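Long-range contact in type II restriction enzyme MspI (PDB 1SA3), which recognises the double-stranded DNA sequence 5'-CCGG-3' and cleaves it after the first C, giving fragments with terminal 5'-phosphates: residues V126-Y131 / W185-R190. Residues are numbered along the deposited sequence; the frame is centred on the assembly and turned at random.
With nucleotides of chain A.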
# COMPACT_ATOMS: atom_id res chain seq x y z
N VAL E 126 -3.98 -0.41 -7.93
CA VAL E 126 -3.23 -1.62 -8.18
C VAL E 126 -3.55 -2.61 -7.07
O VAL E 126 -4.00 -2.23 -5.99
CB VAL E 126 -1.72 -1.32 -8.18
CG1 VAL E 126 -1.30 -0.83 -6.80
CG2 VAL E 126 -0.94 -2.55 -8.60
N SER E 127 -3.32 -3.89 -7.35
CA SER E 127 -3.59 -4.95 -6.39
C SER E 127 -2.95 -4.67 -5.04
O SER E 127 -1.76 -4.38 -4.96
CB SER E 127 -3.08 -6.28 -6.93
OG SER E 127 -3.67 -6.57 -8.19
N ILE E 128 -3.75 -4.75 -3.97
CA ILE E 128 -3.23 -4.54 -2.63
C ILE E 128 -3.17 -5.85 -1.85
O ILE E 128 -2.39 -5.98 -0.91
CB ILE E 128 -4.08 -3.54 -1.82
CG1 ILE E 128 -5.56 -3.87 -1.97
CG2 ILE E 128 -3.74 -2.12 -2.25
CD1 ILE E 128 -6.47 -2.94 -1.17
N ALA E 129 -4.00 -6.82 -2.24
CA ALA E 129 -3.99 -8.11 -1.56
C ALA E 129 -5.06 -9.05 -2.07
O ALA E 129 -5.98 -8.64 -2.79
CB ALA E 129 -4.16 -7.91 -0.06
N GLU E 130 -4.93 -10.32 -1.70
CA GLU E 130 -5.90 -11.33 -2.07
C GLU E 130 -6.21 -12.13 -0.81
O GLU E 130 -5.31 -12.42 -0.01
CB GLU E 130 -5.36 -12.23 -3.18
CG GLU E 130 -4.07 -12.97 -2.87
CD GLU E 130 -3.68 -13.91 -3.98
OE1 GLU E 130 -3.46 -13.45 -5.13
OE2 GLU E 130 -3.61 -15.13 -3.72
N TYR E 131 -7.48 -12.47 -0.61
CA TYR E 131 -7.87 -13.22 0.58
C TYR E 131 -9.08 -14.10 0.34
O TYR E 131 -9.85 -13.87 -0.59
CB TYR E 131 -8.27 -12.27 1.72
CG TYR E 131 -7.31 -11.16 2.09
CD1 TYR E 131 -7.57 -9.85 1.72
CD2 TYR E 131 -6.19 -11.41 2.88
CE1 TYR E 131 -6.76 -8.80 2.12
CE2 TYR E 131 -5.36 -10.36 3.29
CZ TYR E 131 -5.66 -9.07 2.91
OH TYR E 131 -4.86 -8.02 3.31
N TRP E 185 -8.25 -3.15 7.35
CA TRP E 185 -7.78 -4.52 7.46
C TRP E 185 -7.19 -5.03 6.14
O TRP E 185 -6.18 -5.72 6.13
CB TRP E 185 -8.89 -5.46 7.92
CG TRP E 185 -8.41 -6.85 8.10
CD1 TRP E 185 -7.84 -7.39 9.21
CD2 TRP E 185 -8.38 -7.87 7.10
NE1 TRP E 185 -7.44 -8.68 8.97
CE2 TRP E 185 -7.76 -9.00 7.68
CE3 TRP E 185 -8.80 -7.94 5.77
CZ2 TRP E 185 -7.56 -10.20 6.97
CZ3 TRP E 185 -8.61 -9.12 5.06
CH2 TRP E 185 -7.99 -10.24 5.67
N CYS E 186 -7.83 -4.68 5.02
CA CYS E 186 -7.35 -5.12 3.72
C CYS E 186 -5.93 -4.64 3.42
O CYS E 186 -5.13 -5.39 2.87
CB CYS E 186 -8.28 -4.63 2.60
SG CYS E 186 -9.72 -5.67 2.34
N VAL E 187 -5.62 -3.39 3.77
CA VAL E 187 -4.29 -2.84 3.50
C VAL E 187 -3.28 -2.96 4.64
O VAL E 187 -2.09 -2.75 4.42
CB VAL E 187 -4.36 -1.35 3.06
CG1 VAL E 187 -5.20 -1.23 1.80
CG2 VAL E 187 -4.96 -0.48 4.17
N THR E 188 -3.72 -3.30 5.85
CA THR E 188 -2.77 -3.42 6.96
C THR E 188 -2.81 -4.74 7.73
O THR E 188 -1.89 -5.04 8.49
CB THR E 188 -2.98 -2.33 8.03
OG1 THR E 188 -4.22 -2.58 8.72
CG2 THR E 188 -2.99 -0.95 7.39
N LEU E 189 -3.87 -5.50 7.54
CA LEU E 189 -4.09 -6.78 8.22
C LEU E 189 -4.51 -6.59 9.67
O LEU E 189 -4.40 -7.50 10.49
CB LEU E 189 -2.86 -7.69 8.16
CG LEU E 189 -2.67 -8.47 6.86
CD1 LEU E 189 -1.61 -9.52 7.09
CD2 LEU E 189 -3.98 -9.13 6.43
N ARG E 190 -5.00 -5.40 9.98
CA ARG E 190 -5.49 -5.13 11.32
C ARG E 190 -6.69 -4.20 11.13
O ARG E 190 -6.59 -3.18 10.45
CB ARG E 190 -4.41 -4.46 12.18
CG ARG E 190 -4.84 -4.29 13.62
CD ARG E 190 -3.73 -3.69 14.47
NE ARG E 190 -4.25 -3.19 15.74
CZ ARG E 190 -3.49 -2.63 16.68
NH1 ARG E 190 -2.18 -2.49 16.50
NH2 ARG E 190 -4.05 -2.20 17.80
P DG A 6 3.99 -4.00 -7.35
OP1 DG A 6 4.94 -2.88 -7.14
OP2 DG A 6 2.64 -3.94 -6.72
O5' DG A 6 3.78 -4.26 -8.90
C5' DG A 6 2.50 -4.08 -9.51
C4' DG A 6 2.53 -4.64 -10.91
O4' DG A 6 2.26 -6.06 -10.78
C3' DG A 6 1.42 -4.09 -11.79
O3' DG A 6 1.85 -3.14 -12.75
C2' DG A 6 0.85 -5.29 -12.52
C1' DG A 6 1.36 -6.51 -11.78
N9 DG A 6 0.18 -7.08 -11.13
C8 DG A 6 -0.21 -6.93 -9.82
N7 DG A 6 -1.40 -7.43 -9.58
C5 DG A 6 -1.80 -7.97 -10.80
C6 DG A 6 -3.01 -8.64 -11.16
O6 DG A 6 -4.01 -8.88 -10.46
N1 DG A 6 -3.00 -9.03 -12.50
C2 DG A 6 -1.96 -8.80 -13.38
N2 DG A 6 -2.14 -9.24 -14.65
N3 DG A 6 -0.84 -8.17 -13.05
C4 DG A 6 -0.82 -7.79 -11.76
P DC A 4 0.26 -13.25 -0.09
OP1 DC A 4 0.76 -12.86 1.24
OP2 DC A 4 -1.16 -13.03 -0.44
O5' DC A 4 1.16 -12.49 -1.15
C5' DC A 4 2.57 -12.56 -1.06
C4' DC A 4 3.20 -11.73 -2.14
O4' DC A 4 3.03 -12.42 -3.41
C3' DC A 4 2.57 -10.34 -2.30
O3' DC A 4 3.60 -9.35 -2.33
C2' DC A 4 1.80 -10.44 -3.61
C1' DC A 4 2.56 -11.52 -4.39
N1 DC A 4 1.73 -12.29 -5.34
C2 DC A 4 2.24 -12.58 -6.62
O2 DC A 4 3.39 -12.22 -6.91
N3 DC A 4 1.46 -13.26 -7.49
C4 DC A 4 0.22 -13.63 -7.15
N4 DC A 4 -0.51 -14.27 -8.06
C5 DC A 4 -0.31 -13.36 -5.85
C6 DC A 4 0.47 -12.70 -4.99
P DC A 3 -2.61 -19.34 -0.73
OP1 DC A 3 -2.78 -19.37 0.74
OP2 DC A 3 -3.80 -19.19 -1.60
O5' DC A 3 -1.58 -18.18 -1.06
C5' DC A 3 -0.28 -18.21 -0.48
C4' DC A 3 0.55 -17.06 -0.97
O4' DC A 3 1.02 -17.31 -2.32
C3' DC A 3 -0.13 -15.69 -0.98
O3' DC A 3 0.72 -14.77 -0.31
C2' DC A 3 -0.28 -15.37 -2.47
C1' DC A 3 0.87 -16.15 -3.11
N1 DC A 3 0.65 -16.60 -4.50
C2 DC A 3 1.65 -16.36 -5.47
O2 DC A 3 2.67 -15.73 -5.15
N3 DC A 3 1.47 -16.82 -6.73
C4 DC A 3 0.36 -17.49 -7.05
N4 DC A 3 0.24 -17.94 -8.30
C5 DC A 3 -0.67 -17.74 -6.09
C6 DC A 3 -0.49 -17.27 -4.85
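In MspI the strand 127-131 carries its DNA-facing side chains on one side and is packed by the other against residues 185-190, at the C-terminal end of helix 179-188. One polar bond ties the two together. The hydroxyl OH of Tyr131 donates to the backbone O of Cys186 over 2.7 Å; the donor stands 30° out of the carbonyl plane, above it rather than along a lone pair, while that same oxygen lies in the plane of the tyrosine ring, at its edge. The carbonyl of Cys186, a buried residue in the last turn of the helix, thereby gains a partner.

Aromatic packing holds the same ring from another side. Tyr131 has CG anti to the carbonyl carbon (chi1 -51°) and meets Trp185 tip to tip, the indole reaching out with CG anti to its backbone N. CZ3 of Trp185 sits over the centre of one tyrosine face, 3.5 Å from Tyr131 CE1, and the planes meet obliquely at 45°. Leu189, the first residue past the helix, with positive phi, brings CD2 to 3.6 Å from Tyr131 CE2 and over the rim of one indole face.

Aliphatic contact continues along the strand, where the Ile128 chain crosses Val187 obliquely, CD1 to CG1 at 3.7 Å. Ile128 and Ala129 both pair with Phe260 in a classic beta bulge, which sends these two consecutive residues toward the helix.

Nucleic acid contacts belong to Ser127 and Glu130, on either side of them. Ser127 OG donates to N7 of DG6 of chain A at 2.8 Å, and Glu130, salt-bridged to Lys257, places OE1 3.2 Å from C5 of DC4 of chain A. The whole is an edge strand of a small antiparallel sheet, packed on a helix and presenting side chains to the major-groove edges of the bases in a PDDEXK-clan restriction endonuclease.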